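Putative alpha/beta hydrolase fold protein (Candidatus Nitrososphaera gargensis, PDB 5A62) probably acts as a hydrolase, most likely a carboxylesterase, built on the alpha/beta hydrolase fold. Local coordinates at residues 33-38 / 177-182; 73-78 / 105-110; 127-132 / 193-198; 170-175 / 250-255. One frame throughout, in Å; residues are numbered along the deposited sequence. Where two conformers were deposited one is given.

In the fold
The four contacts of this alpha/beta hydrolase fold fall into two pairs. Interactions 1 and 4 both use helix 170-180 and lie about 11 Å apart, centre to centre; they meet where Lys254 NZ probably donates to Ile38 O at 2.8 Å. Interactions 2 and 3 form the second pair, centres about 13 Å apart, joined by a probable hydrogen bond of 2.8 Å between Met74 N and Thr197 OG1, and both touch the second subunit. The centres of interactions 2 and 4 are about 27 Å apart. Side chains of interactions 2, 3 and 4 come near a GxSxG sequence, probably the nucleophile elbow.

Interaction 1 of 4, residues 33-38 / 177-182; sequences GGNILI and REVFTK
Val179, near the end of helix 170-180, is the bump around which segment 33-38, a loop running into a 3-10 turn, curls. Its CG1 methyl, anti to the backbone N, rests 3.6 Å from Gly34 CA and also touches the carbonyl oxygen of Gly33, while CG2 touches Leu37 CB and lies near Ile38 N. The amide of Asn35 crosses this side chain obliquely, and Asn35 ND2 comes within 2.9 Å of Val179 O, a weak hydrogen bond bent to 129° at the hydrogen. One residue on, Phe180 CA directs its hydrogen almost straight at Gly33 O, with 3.2 Å between the heavy atoms and 168° at the hydrogen. Gly33 lacks a CB, which would point at the ring and run into Phe180 CD1; the ring can therefore close in, Phe180 CD1 lying 3.8 Å from Gly33 CA. The side chains of Lys182 and Leu37 cross at about a right angle, Lys182 CE 3.8 Å from Leu37 CD1.

Asn35 OD1 accepts from Leu37 N at 3.0 Å on an in-plane lone pair, an Asx turn, consistent with CG keeping the crowded position between N and C (chi1 54°). Lys182, bent at chi2 and chi4, folds back so that its NZ donates to Glu178 O. Farther out, His61 NE2 is hydrogen-bonded to Gly33 N. A loop after strand 25-29 that lies beneath a cap helix is, in alpha/beta hydrolases, commonly the one that helps form the oxyanion hole.

Interaction 2 of 4, residues 73-78 / 105-110; sequences TMQDLI and SSMYAA
Met107 is the long bump of this contact, and the surface of helix 74-87 between Met74, Gln75 and Ile78 is the hollow that takes it. With CG anti to the carbonyl carbon and chi2 fully extended, the thioether reaches straight out from helix 100-111, then bends at chi3 (67°). Met107 SD thus lies 3.7 Å from Met74 CB, and Met107 CE fits between that carbon and Ile78 CG1, which it meets at 3.9 Å. Ile78 returns the bump at about a right angle: its CD1 presses on Met107 CB at 3.6 Å. The other branch, Ile78 CG2, sits at the edge of the Tyr108 ring, 4.0 Å from Tyr108 CD1.

The short segments cross at -70° with their axes 9.8 Å apart, joining the helices that precede and follow strand 93-98 in the chain of the alpha/beta hydrolase fold; helix 100-111 follows the probable nucleophile elbow. Ile104, one turn before Tyr108, touches both Met74 and Ile78. Gln75 reaches its end to Met107 CE; its OE1 is taken by Gln111 NE2 and its side chain packs on Phe138 of the second subunit. At the helix start, the backbone N-H of the N-cap residue Thr73 donates to Asp76 OD2 at 3.0 Å, in an essentially straight bond that uses the anti lone pair.

Interaction 3 of 4, residues 127-132 / 193-198; sequences KKFQEK and VALYTI
The Phe129 ring meets the other segment obliquely along its CD2-CE2 side, where Phe129 CE2 lies 3.7 Å from Ile198 CD1 and 4.1 Å from Leu195 CD2. The Tyr196 ring has Val193 O in its plane at one edge. Its hydroxyl, Tyr196 OH, donates to water 2, which in turn donates to Glu131 O and so bridges the two segments.

To one side of the rings, Lys128, its chain bent at chi3 and chi4, curls its ammonium group over the backbone of 193-198. Lys128 NZ bonds to Ile198 O at 2.8 Å, in the carbonyl plane, and more weakly to Tyr196 O at 3.0 Å. Segment 127-132 follows strand 116-122, where alpha/beta hydrolases commonly insert a helical cap, so the lysine probably ties the start of that insertion to the end of the region around helix 185-194. Water 1 adds a third partner to the ammonium, while accepting from Phe129 N and donating to Leu195 O at 2.8 Å. The side chain of Leu195 is about 4 Å from a bound acetate, probably from the crystallisation liquor. The second subunit also reaches this contact: Glu131 OE2 bonds to Gly200 N of the second subunit, and Tyr196 packs on Thr197 of that subunit.

Interaction 4 of 4, residues 170-175 / 250-255; sequences KRHADF and VVIEKP
Helix 170-180 of the cap meets the short helix 250-253, which follows the last strand of the core sheet, through two rings set on one side of the cap helix. The His172 ring lies flat against the backbone: Glu253 CA stands 3.8 Å from the ring centroid and only 12° off its normal, a CH-pi contact. Both ring nitrogens point in the plane of the ring to water. Water 3 lies 2.7 Å from His172 ND1 and donates to Glu253 OE2; water 4 lies 2.9 Å from His172 NE2 and donates to Glu253 O. With Glu253 OE2 only 4.2 Å from His172 ND1, the carboxylate might raise the histidine's affinity for a proton.

One turn on, Phe175 (CG anti to the backbone N, chi1 177°) takes Ile252 CD1 over one face, 4.2 Å from its centroid and displaced toward the rim. Ile252 O lies in the plane at the edge, 3.5 Å from Phe175 CD2, and Ile252 CG2 reaches His172 O at 3.4 Å. Lys254 CE touches Phe175 CE2, the side chains crossing at about a right angle, and Lys254 NZ donates to Val251 O at 2.7 Å and bridges to Glu42 OE1. In alpha/beta hydrolases the loop after the last strand usually carries the catalytic histidine, and here the cap packs directly on the helix in that region.

Interaction 1 of 4, residues 33-38 / 177-182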
loop_
_atom_site.group_PDB
_atom_site.type_symbol
_atom_site.label_atom_id
_atom_site.label_comp_id
_atom_site.label_asym_id
_atom_site.label_seq_id
_atom_site.Cartn_x
_atom_site.Cartn_y
_atom_site.Cartn_z
ATOM N N GLY A 33 2.498 -8.222 -13.269
ATOM C CA GLY A 33 3.102 -8.078 -14.569
ATOM C C GLY A 33 2.620 -9.132 -15.536
ATOM O O GLY A 33 3.045 -9.110 -16.695
ATOM N N GLY A 34 1.760 -10.030 -15.106
ATOM C CA GLY A 34 1.181 -11.059 -15.998
ATOM C C GLY A 34 -0.193 -10.659 -16.457
ATOM O O GLY A 34 -0.706 -9.565 -16.212
ATOM N N ASN A 35 -0.828 -11.573 -17.179
ATOM C CA ASN A 35 -2.143 -11.413 -17.730
ATOM C C ASN A 35 -2.509 -12.748 -18.327
ATOM O O ASN A 35 -1.795 -13.739 -18.161
ATOM C CB ASN A 35 -2.186 -10.250 -18.661
ATOM C CG ASN A 35 -1.150 -10.342 -19.704
ATOM O OD1 ASN A 35 -1.074 -11.359 -20.421
ATOM N ND2 ASN A 35 -0.284 -9.353 -19.782
ATOM N N ILE A 36 -3.673 -12.819 -18.992
ATOM C CA ILE A 36 -4.164 -14.137 -19.453
ATOM C C ILE A 36 -3.253 -14.694 -20.532
ATOM O O ILE A 36 -3.196 -15.906 -20.711
ATOM C CB ILE A 36 -5.573 -14.033 -19.955
ATOM C CG1 ILE A 36 -6.499 -13.848 -18.771
ATOM C CG2 ILE A 36 -5.970 -15.266 -20.771
ATOM C CD1 ILE A 36 -7.847 -13.342 -19.104
ATOM N N LEU A 37 -2.470 -13.855 -21.194
ATOM C CA LEU A 37 -1.508 -14.373 -22.187
ATOM C C LEU A 37 -0.497 -15.326 -21.596
ATOM O O LEU A 37 0.061 -16.178 -22.310
ATOM C CB LEU A 37 -0.856 -13.244 -22.970
ATOM C CG LEU A 37 -1.847 -12.205 -23.555
ATOM C CD1 LEU A 37 -1.113 -11.063 -24.244
ATOM C CD2 LEU A 37 -2.919 -12.860 -24.386
ATOM N N ILE A 38 -0.210 -15.243 -20.298
ATOM C CA ILE A 38 0.784 -16.105 -19.680
ATOM C C ILE A 38 0.264 -17.514 -19.568
ATOM O O ILE A 38 1.054 -18.413 -19.344
ATOM C CB ILE A 38 1.197 -15.537 -18.295
ATOM C CG1 ILE A 38 2.667 -15.837 -17.988
ATOM C CG2 ILE A 38 0.298 -16.000 -17.168
ATOM C CD1 ILE A 38 3.170 -15.226 -16.689
ATOM N N ARG A 177 8.484 -10.502 -22.464
ATOM C CA ARG A 177 8.266 -9.140 -22.971
ATOM C C ARG A 177 6.852 -8.914 -23.393
ATOM O O ARG A 177 6.245 -7.916 -22.993
ATOM C CB ARG A 177 9.115 -8.834 -24.201
ATOM C CG ARG A 177 10.578 -8.617 -23.897
ATOM C CD ARG A 177 11.386 -8.322 -25.170
ATOM N NE ARG A 177 12.786 -7.969 -24.868
ATOM C CZ ARG A 177 13.805 -8.830 -24.892
ATOM N NH1 ARG A 177 13.628 -10.100 -25.233
ATOM N NH2 ARG A 177 15.034 -8.428 -24.547
ATOM N N GLU A 178 6.349 -9.841 -24.212
ATOM C CA GLU A 178 4.970 -9.787 -24.711
ATOM C C GLU A 178 4.035 -9.552 -23.556
ATOM O O GLU A 178 3.284 -8.536 -23.592
ATOM C CB GLU A 178 4.545 -11.031 -25.536
ATOM C CG GLU A 178 3.212 -10.824 -26.315
ATOM C CD GLU A 178 3.309 -10.111 -27.684
ATOM O OE1 GLU A 178 4.021 -9.065 -27.832
ATOM O OE2 GLU A 178 2.602 -10.580 -28.645
ATOM N N VAL A 179 4.143 -10.438 -22.563
ATOM C CA VAL A 179 3.181 -10.489 -21.463
ATOM C C VAL A 179 3.349 -9.209 -20.595
ATOM O O VAL A 179 2.410 -8.454 -20.372
ATOM C CB VAL A 179 3.379 -11.722 -20.631
ATOM C CG1 VAL A 179 2.630 -11.654 -19.278
ATOM C CG2 VAL A 179 3.028 -12.986 -21.432
ATOM N N PHE A 180 4.571 -8.986 -20.132
ATOM C CA PHE A 180 4.835 -7.948 -19.125
ATOM C C PHE A 180 4.448 -6.585 -19.602
ATOM O O PHE A 180 3.922 -5.743 -18.863
ATOM C CB PHE A 180 6.301 -8.028 -18.702
ATOM C CG PHE A 180 6.653 -7.189 -17.518
ATOM C CD1 PHE A 180 6.488 -7.713 -16.229
ATOM C CD2 PHE A 180 7.118 -5.897 -17.669
ATOM C CE1 PHE A 180 6.866 -6.939 -15.132
ATOM C CE2 PHE A 180 7.476 -5.140 -16.588
ATOM C CZ PHE A 180 7.287 -5.650 -15.351
ATOM N N THR A 181 4.730 -6.286 -20.879
ATOM C CA THR A 181 4.557 -4.946 -21.378
ATOM C C THR A 181 3.075 -4.596 -21.653
ATOM O O THR A 181 2.793 -3.455 -21.980
ATOM C CB THR A 181 5.446 -4.653 -22.592
ATOM O OG1 THR A 181 5.035 -5.502 -23.648
ATOM C CG2 THR A 181 6.873 -4.806 -22.224
ATOM N N LYS A 182 2.147 -5.516 -21.378
ATOM C CA LYS A 182 0.730 -5.174 -21.366
ATOM C C LYS A 182 0.298 -4.583 -19.996
ATOM O O LYS A 182 -0.864 -4.166 -19.880
ATOM C CB LYS A 182 -0.151 -6.387 -21.616
ATOM C CG LYS A 182 0.109 -7.255 -22.793
ATOM C CD LYS A 182 -0.037 -6.489 -24.027
ATOM C CE LYS A 182 -0.272 -7.476 -25.193
ATOM N NZ LYS A 182 1.024 -7.863 -25.667
#

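Interaction 2 of 4, residues 73-78 / 105-110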
loop_
_atom_site.group_PDB
_atom_site.type_symbol
_atom_site.label_atom_id
_atom_site.label_comp_id
_atom_site.label_asym_id
_atom_site.label_seq_id
_atom_site.Cartn_x
_atom_site.Cartn_y
_atom_site.Cartn_z
ATOM N N THR A 73 -5.956 -2.515 -1.429
ATOM C CA THR A 73 -5.377 -3.523 -0.533
ATOM C C THR A 73 -5.609 -4.874 -1.143
ATOM O O THR A 73 -6.420 -5.082 -2.072
ATOM C CB THR A 73 -5.986 -3.516 0.846
ATOM O OG1 THR A 73 -7.383 -3.896 0.755
ATOM C CG2 THR A 73 -5.863 -2.145 1.470
ATOM N N MET A 74 -4.923 -5.882 -0.618
ATOM C CA MET A 74 -5.201 -7.231 -1.039
ATOM C C MET A 74 -6.660 -7.591 -0.895
ATOM O O MET A 74 -7.203 -8.304 -1.750
ATOM C CB MET A 74 -4.378 -8.251 -0.240
ATOM C CG MET A 74 -2.880 -8.304 -0.477
ATOM S SD MET A 74 -2.377 -8.377 -2.198
ATOM C CE MET A 74 -3.095 -9.897 -2.609
ATOM N N GLN A 75 -7.307 -7.134 0.159
ATOM C CA GLN A 75 -8.733 -7.412 0.295
ATOM C C GLN A 75 -9.556 -7.004 -0.861
ATOM O O GLN A 75 -10.502 -7.681 -1.264
ATOM C CB GLN A 75 -9.241 -6.802 1.586
ATOM C CG GLN A 75 -10.668 -7.190 1.886
ATOM C CD GLN A 75 -10.797 -8.678 2.108
ATOM O OE1 GLN A 75 -9.976 -9.279 2.827
ATOM N NE2 GLN A 75 -11.782 -9.286 1.486
ATOM N N ASP A 76 -9.205 -5.880 -1.492
ATOM C CA ASP A 76 -9.885 -5.424 -2.679
ATOM C C ASP A 76 -9.746 -6.417 -3.819
ATOM O O ASP A 76 -10.689 -6.626 -4.552
ATOM C CB ASP A 76 -9.415 -4.043 -3.072
ATOM C CG ASP A 76 -9.797 -3.019 -2.047
ATOM O OD1 ASP A 76 -11.019 -2.894 -1.737
ATOM O OD2 ASP A 76 -8.910 -2.271 -1.560
ATOM N N LEU A 77 -8.579 -6.987 -3.994
ATOM C CA LEU A 77 -8.380 -8.016 -5.006
ATOM C C LEU A 77 -9.195 -9.288 -4.683
ATOM O O LEU A 77 -9.720 -9.943 -5.582
ATOM C CB LEU A 77 -6.906 -8.422 -5.165
ATOM C CG LEU A 77 -6.003 -7.304 -5.640
ATOM C CD1 LEU A 77 -4.596 -7.800 -5.827
ATOM C CD2 LEU A 77 -6.453 -6.623 -6.931
ATOM N N ILE A 78 -9.335 -9.614 -3.440
ATOM C CA ILE A 78 -10.142 -10.790 -3.086
ATOM C C ILE A 78 -11.572 -10.502 -3.415
ATOM O O ILE A 78 -12.268 -11.370 -3.958
ATOM C CB ILE A 78 -9.979 -11.146 -1.594
ATOM C CG1 ILE A 78 -8.540 -11.202 -1.115
ATOM C CG2 ILE A 78 -10.707 -12.468 -1.299
ATOM C CD1 ILE A 78 -7.573 -11.891 -2.047
ATOM N N SER A 105 -5.268 -16.581 -3.902
ATOM C CA SER A 105 -5.966 -17.851 -3.721
ATOM C C SER A 105 -6.049 -18.212 -2.268
ATOM O O SER A 105 -7.091 -18.734 -1.822
ATOM C CB SER A 105 -5.345 -18.984 -4.519
ATOM O OG SER A 105 -4.098 -19.453 -4.035
ATOM N N SER A 106 -4.966 -17.959 -1.511
ATOM C CA SER A 106 -4.961 -18.316 -0.121
ATOM C C SER A 106 -5.934 -17.485 0.713
ATOM O O SER A 106 -6.665 -18.006 1.566
ATOM C CB SER A 106 -3.523 -18.286 0.387
ATOM O OG SER A 106 -3.048 -16.965 0.562
ATOM N N MET A 107 -6.037 -16.195 0.434
ATOM C CA MET A 107 -6.959 -15.355 1.143
ATOM C C MET A 107 -8.395 -15.635 0.765
ATOM O O MET A 107 -9.297 -15.602 1.595
ATOM C CB MET A 107 -6.657 -13.858 0.830
ATOM C CG MET A 107 -5.353 -13.389 1.461
ATOM S SD MET A 107 -4.977 -11.661 1.127
ATOM C CE MET A 107 -6.258 -10.882 2.001
ATOM N N TYR A 108 -8.672 -15.990 -0.476
ATOM C CA TYR A 108 -9.977 -16.331 -0.889
ATOM C C TYR A 108 -10.435 -17.609 -0.182
ATOM O O TYR A 108 -11.528 -17.632 0.337
ATOM C CB TYR A 108 -10.076 -16.439 -2.449
ATOM C CG TYR A 108 -11.471 -16.667 -2.922
ATOM C CD1 TYR A 108 -12.345 -15.618 -3.162
ATOM C CD2 TYR A 108 -11.966 -17.933 -3.068
ATOM C CE1 TYR A 108 -13.646 -15.889 -3.549
ATOM C CE2 TYR A 108 -13.234 -18.174 -3.524
ATOM C CZ TYR A 108 -14.056 -17.133 -3.717
ATOM O OH TYR A 108 -15.368 -17.389 -4.150
ATOM N N ALA A 109 -9.587 -18.617 -0.188
ATOM C CA ALA A 109 -9.896 -19.871 0.527
ATOM C C ALA A 109 -10.143 -19.637 1.983
ATOM O O ALA A 109 -11.105 -20.209 2.581
ATOM C CB ALA A 109 -8.787 -20.862 0.340
ATOM N N ALA A 110 -9.369 -18.753 2.598
ATOM C CA ALA A 110 -9.515 -18.487 4.011
ATOM C C ALA A 110 -10.837 -17.838 4.288
ATOM O O ALA A 110 -11.519 -18.150 5.294
ATOM C CB ALA A 110 -8.406 -17.638 4.496
#

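Interaction 3 of 4, residues 127-132 / 193-198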
loop_
_atom_site.group_PDB
_atom_site.type_symbol
_atom_site.label_atom_id
_atom_site.label_comp_id
_atom_site.label_asym_id
_atom_site.label_seq_id
_atom_site.Cartn_x
_atom_site.Cartn_y
_atom_site.Cartn_z
ATOM N N LYS A 127 1.883 -16.140 3.243
ATOM C CA LYS A 127 2.589 -15.332 4.196
ATOM C C LYS A 127 2.770 -13.885 3.754
ATOM O O LYS A 127 2.867 -13.556 2.561
ATOM C CB LYS A 127 3.965 -15.952 4.440
ATOM C CG LYS A 127 3.759 -17.270 5.163
ATOM C CD LYS A 127 4.871 -17.688 6.091
ATOM C CE LYS A 127 5.136 -16.642 7.149
ATOM N NZ LYS A 127 6.124 -17.139 8.133
ATOM N N LYS A 128 2.835 -13.031 4.751
ATOM C CA LYS A 128 3.338 -11.694 4.547
ATOM C C LYS A 128 4.802 -11.745 4.207
ATOM O O LYS A 128 5.568 -12.628 4.647
ATOM C CB LYS A 128 3.227 -10.882 5.835
ATOM C CG LYS A 128 1.948 -10.266 6.124
ATOM C CD LYS A 128 2.124 -9.143 7.221
ATOM C CE LYS A 128 2.559 -7.720 6.846
ATOM N NZ LYS A 128 1.853 -7.067 5.672
ATOM N N PHE A 129 5.254 -10.771 3.456
ATOM C CA PHE A 129 6.672 -10.627 3.149
ATOM C C PHE A 129 7.402 -9.966 4.304
ATOM O O PHE A 129 6.845 -9.198 5.055
ATOM C CB PHE A 129 6.882 -9.785 1.902
ATOM C CG PHE A 129 6.371 -10.460 0.657
ATOM C CD1 PHE A 129 7.101 -11.422 -0.002
ATOM C CD2 PHE A 129 5.101 -10.143 0.161
ATOM C CE1 PHE A 129 6.598 -12.066 -1.115
ATOM C CE2 PHE A 129 4.595 -10.767 -0.961
ATOM C CZ PHE A 129 5.332 -11.736 -1.600
ATOM N N GLN A 130 8.671 -10.286 4.401
ATOM C CA GLN A 130 9.555 -9.436 5.159
ATOM C C GLN A 130 9.847 -8.177 4.352
ATOM O O GLN A 130 9.882 -8.165 3.126
ATOM C CB GLN A 130 10.845 -10.217 5.468
ATOM C CG GLN A 130 10.653 -11.377 6.470
ATOM C CD GLN A 130 10.010 -10.954 7.807
ATOM O OE1 GLN A 130 8.878 -11.314 8.137
ATOM N NE2 GLN A 130 10.739 -10.151 8.575
ATOM N N GLU A 131 10.148 -7.068 5.033
ATOM C CA GLU A 131 10.490 -5.842 4.323
ATOM C C GLU A 131 11.605 -6.053 3.328
ATOM O O GLU A 131 11.564 -5.495 2.241
ATOM C CB GLU A 131 10.913 -4.680 5.278
ATOM C CG GLU A 131 9.763 -4.123 6.013
ATOM C CD GLU A 131 10.146 -2.947 6.920
ATOM O OE1 GLU A 131 11.167 -2.264 6.682
ATOM O OE2 GLU A 131 9.355 -2.805 7.795
ATOM N N LYS A 132 12.648 -6.818 3.695
ATOM C CA LYS A 132 13.737 -7.020 2.820
ATOM C C LYS A 132 13.300 -7.683 1.504
ATOM O O LYS A 132 13.861 -7.409 0.471
ATOM C CB LYS A 132 14.831 -7.851 3.540
ATOM C CG LYS A 132 14.381 -9.266 3.795
ATOM C CD LYS A 132 15.421 -10.221 4.377
ATOM C CE LYS A 132 14.708 -11.561 4.608
ATOM N NZ LYS A 132 15.628 -12.707 4.927
ATOM N N VAL A 193 2.634 -2.144 -4.351
ATOM C CA VAL A 193 2.296 -1.491 -3.091
ATOM C C VAL A 193 1.337 -2.414 -2.269
ATOM O O VAL A 193 1.436 -2.518 -1.060
ATOM C CB VAL A 193 1.724 -0.090 -3.343
ATOM C CG1 VAL A 193 1.083 0.463 -2.080
ATOM C CG2 VAL A 193 2.802 0.828 -3.890
ATOM N N ALA A 194 0.365 -3.023 -2.948
ATOM C CA ALA A 194 -0.608 -3.868 -2.285
ATOM C C ALA A 194 0.037 -5.006 -1.530
ATOM O O ALA A 194 -0.555 -5.550 -0.594
ATOM C CB ALA A 194 -1.649 -4.373 -3.235
ATOM N N LEU A 195 1.214 -5.424 -1.952
ATOM C CA LEU A 195 1.872 -6.528 -1.229
ATOM C C LEU A 195 2.091 -6.199 0.221
ATOM O O LEU A 195 2.170 -7.105 1.047
ATOM C CB LEU A 195 3.210 -6.895 -1.906
ATOM C CG LEU A 195 3.051 -7.390 -3.358
ATOM C CD1 LEU A 195 4.416 -7.628 -3.920
ATOM C CD2 LEU A 195 2.182 -8.614 -3.447
ATOM N N TYR A 196 2.260 -4.954 0.571
ATOM C CA TYR A 196 2.406 -4.565 1.995
ATOM C C TYR A 196 1.174 -4.742 2.832
ATOM O O TYR A 196 1.197 -4.681 4.057
ATOM C CB TYR A 196 2.814 -3.092 2.105
ATOM C CG TYR A 196 4.229 -2.797 1.686
ATOM C CD1 TYR A 196 5.240 -2.858 2.625
ATOM C CD2 TYR A 196 4.572 -2.390 0.420
ATOM C CE1 TYR A 196 6.541 -2.610 2.274
ATOM C CE2 TYR A 196 5.873 -2.087 0.107
ATOM C CZ TYR A 196 6.850 -2.212 1.041
ATOM O OH TYR A 196 8.174 -1.912 0.691
ATOM N N THR A 197 0.029 -4.949 2.168
ATOM C CA THR A 197 -1.271 -5.010 2.839
ATOM C C THR A 197 -1.730 -6.422 3.068
ATOM O O THR A 197 -2.871 -6.623 3.546
ATOM C CB THR A 197 -2.358 -4.232 2.072
ATOM O OG1 THR A 197 -2.697 -4.963 0.891
ATOM C CG2 THR A 197 -1.871 -2.894 1.686
ATOM N N ILE A 198 -0.879 -7.424 2.811
ATOM C CA ILE A 198 -1.264 -8.836 3.094
ATOM C C ILE A 198 -1.405 -8.973 4.626
ATOM O O ILE A 198 -0.467 -8.551 5.327
ATOM C CB ILE A 198 -0.181 -9.759 2.634
ATOM C CG1 ILE A 198 -0.003 -9.698 1.110
ATOM C CG2 ILE A 198 -0.456 -11.168 3.090
ATOM C CD1 ILE A 198 1.303 -10.343 0.668
HETATM O O HOH W 1 3.593 -8.218 3.146
HETATM O O HOH W 2 10.526 -2.982 1.792
#

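Interaction 4 of 4, residues 170-175 / 250-255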
loop_
_atom_site.group_PDB
_atom_site.type_symbol
_atom_site.label_atom_id
_atom_site.label_comp_id
_atom_site.label_asym_id
_atom_site.label_seq_id
_atom_site.Cartn_x
_atom_site.Cartn_y
_atom_site.Cartn_z
ATOM N N LYS A 170 16.109 -16.856 -25.528
ATOM C CA LYS A 170 15.482 -15.665 -26.103
ATOM C C LYS A 170 14.030 -15.894 -26.307
ATOM O O LYS A 170 13.256 -14.937 -26.225
ATOM C CB LYS A 170 16.116 -15.180 -27.447
ATOM C CG LYS A 170 15.477 -13.898 -28.049
ATOM C CD LYS A 170 16.230 -13.288 -29.242
ATOM C CE LYS A 170 15.541 -12.087 -29.824
ATOM N NZ LYS A 170 14.275 -12.412 -30.447
ATOM N N ARG A 171 13.590 -17.106 -26.640
ATOM C CA ARG A 171 12.165 -17.308 -26.856
ATOM C C ARG A 171 11.370 -17.046 -25.567
ATOM O O ARG A 171 10.253 -16.497 -25.624
ATOM C CB ARG A 171 11.913 -18.672 -27.386
ATOM C CG ARG A 171 12.629 -18.799 -28.723
ATOM C CD ARG A 171 12.488 -20.128 -29.394
ATOM N NE ARG A 171 13.204 -21.117 -28.647
ATOM C CZ ARG A 171 14.220 -21.843 -29.087
ATOM N NH1 ARG A 171 14.721 -21.679 -30.331
ATOM N NH2 ARG A 171 14.746 -22.745 -28.241
ATOM N N HIS A 172 11.957 -17.420 -24.445
ATOM C CA HIS A 172 11.277 -17.182 -23.147
ATOM C C HIS A 172 11.355 -15.709 -22.811
ATOM O O HIS A 172 10.353 -15.109 -22.369
ATOM C CB HIS A 172 11.943 -17.998 -22.045
ATOM C CG HIS A 172 11.710 -19.448 -22.162
ATOM N ND1 HIS A 172 12.579 -20.386 -21.660
ATOM C CD2 HIS A 172 10.690 -20.115 -22.713
ATOM C CE1 HIS A 172 12.092 -21.588 -21.933
ATOM N NE2 HIS A 172 10.922 -21.445 -22.524
ATOM N N ALA A 173 12.490 -15.061 -23.008
ATOM C CA ALA A 173 12.557 -13.631 -22.875
ATOM C C ALA A 173 11.510 -12.879 -23.656
ATOM O O ALA A 173 10.895 -11.933 -23.173
ATOM C CB ALA A 173 13.945 -13.125 -23.224
ATOM N N ASP A 174 11.302 -13.311 -24.905
ATOM C CA ASP A 174 10.413 -12.613 -25.723
ATOM C C ASP A 174 8.963 -12.851 -25.319
ATOM O O ASP A 174 8.150 -11.917 -25.431
ATOM C CB ASP A 174 10.654 -13.027 -27.204
ATOM C CG ASP A 174 11.832 -12.387 -27.771
ATOM O OD1 ASP A 174 12.393 -11.427 -27.279
ATOM O OD2 ASP A 174 12.254 -12.856 -28.874
ATOM N N PHE A 175 8.631 -14.033 -24.847
ATOM C CA PHE A 175 7.321 -14.312 -24.265
ATOM C C PHE A 175 7.074 -13.420 -23.015
ATOM O O PHE A 175 6.050 -12.714 -22.938
ATOM C CB PHE A 175 7.244 -15.776 -23.957
ATOM C CG PHE A 175 5.984 -16.263 -23.267
ATOM C CD1 PHE A 175 4.752 -15.729 -23.531
ATOM C CD2 PHE A 175 6.067 -17.306 -22.368
ATOM C CE1 PHE A 175 3.605 -16.266 -22.899
ATOM C CE2 PHE A 175 4.933 -17.776 -21.723
ATOM C CZ PHE A 175 3.703 -17.254 -22.031
ATOM N N VAL A 250 8.664 -19.300 -13.579
ATOM C CA VAL A 250 8.515 -20.654 -14.087
ATOM C C VAL A 250 7.363 -20.735 -15.082
ATOM O O VAL A 250 7.363 -21.576 -15.971
ATOM C CB VAL A 250 8.329 -21.684 -12.915
ATOM C CG1 VAL A 250 7.004 -21.486 -12.211
ATOM C CG2 VAL A 250 8.488 -23.116 -13.405
ATOM N N VAL A 251 6.323 -19.913 -14.939
ATOM C CA VAL A 251 5.175 -19.910 -15.826
ATOM C C VAL A 251 5.552 -19.416 -17.241
ATOM O O VAL A 251 4.853 -19.669 -18.196
ATOM C CB VAL A 251 4.009 -19.090 -15.220
ATOM C CG1 VAL A 251 4.421 -17.667 -14.926
ATOM C CG2 VAL A 251 2.780 -19.077 -16.090
ATOM N N ILE A 252 6.644 -18.701 -17.368
ATOM C CA ILE A 252 7.141 -18.318 -18.688
ATOM C C ILE A 252 7.899 -19.505 -19.294
ATOM O O ILE A 252 7.717 -19.763 -20.489
ATOM C CB ILE A 252 8.099 -17.122 -18.566
ATOM C CG1 ILE A 252 7.336 -15.902 -18.089
ATOM C CG2 ILE A 252 8.877 -16.846 -19.858
ATOM C CD1 ILE A 252 6.283 -15.398 -18.994
ATOM N N GLU A 253 8.739 -20.183 -18.506
ATOM C CA GLU A 253 9.554 -21.272 -19.043
ATOM C C GLU A 253 8.763 -22.546 -19.300
ATOM O O GLU A 253 9.127 -23.320 -20.177
ATOM C CB GLU A 253 10.675 -21.569 -18.109
ATOM C CG GLU A 253 11.641 -20.392 -18.092
ATOM C CD GLU A 253 13.019 -20.759 -17.561
ATOM O OE1 GLU A 253 13.188 -21.891 -17.031
ATOM O OE2 GLU A 253 13.947 -19.942 -17.664
ATOM N N LYS A 254 7.723 -22.788 -18.508
ATOM C CA LYS A 254 6.816 -23.929 -18.678
ATOM C C LYS A 254 7.556 -25.260 -18.723
ATOM O O LYS A 254 7.388 -26.032 -19.667
ATOM C CB LYS A 254 5.892 -23.742 -19.910
ATOM C CG LYS A 254 5.109 -22.432 -19.854
ATOM C CD LYS A 254 3.910 -22.378 -20.785
ATOM C CE LYS A 254 3.151 -21.039 -20.754
ATOM N NZ LYS A 254 2.665 -20.682 -19.449
ATOM N N PRO A 255 8.297 -25.584 -17.684
ATOM C CA PRO A 255 8.938 -26.901 -17.696
ATOM C C PRO A 255 7.963 -28.005 -17.591
ATOM O O PRO A 255 6.997 -27.967 -16.833
ATOM C CB PRO A 255 9.855 -26.834 -16.486
ATOM C CG PRO A 255 9.175 -25.887 -15.572
ATOM C CD PRO A 255 8.601 -24.834 -16.464
HETATM O O HOH W 3 14.941 -19.941 -20.509
HETATM O O HOH W 4 8.729 -23.124 -23.308
#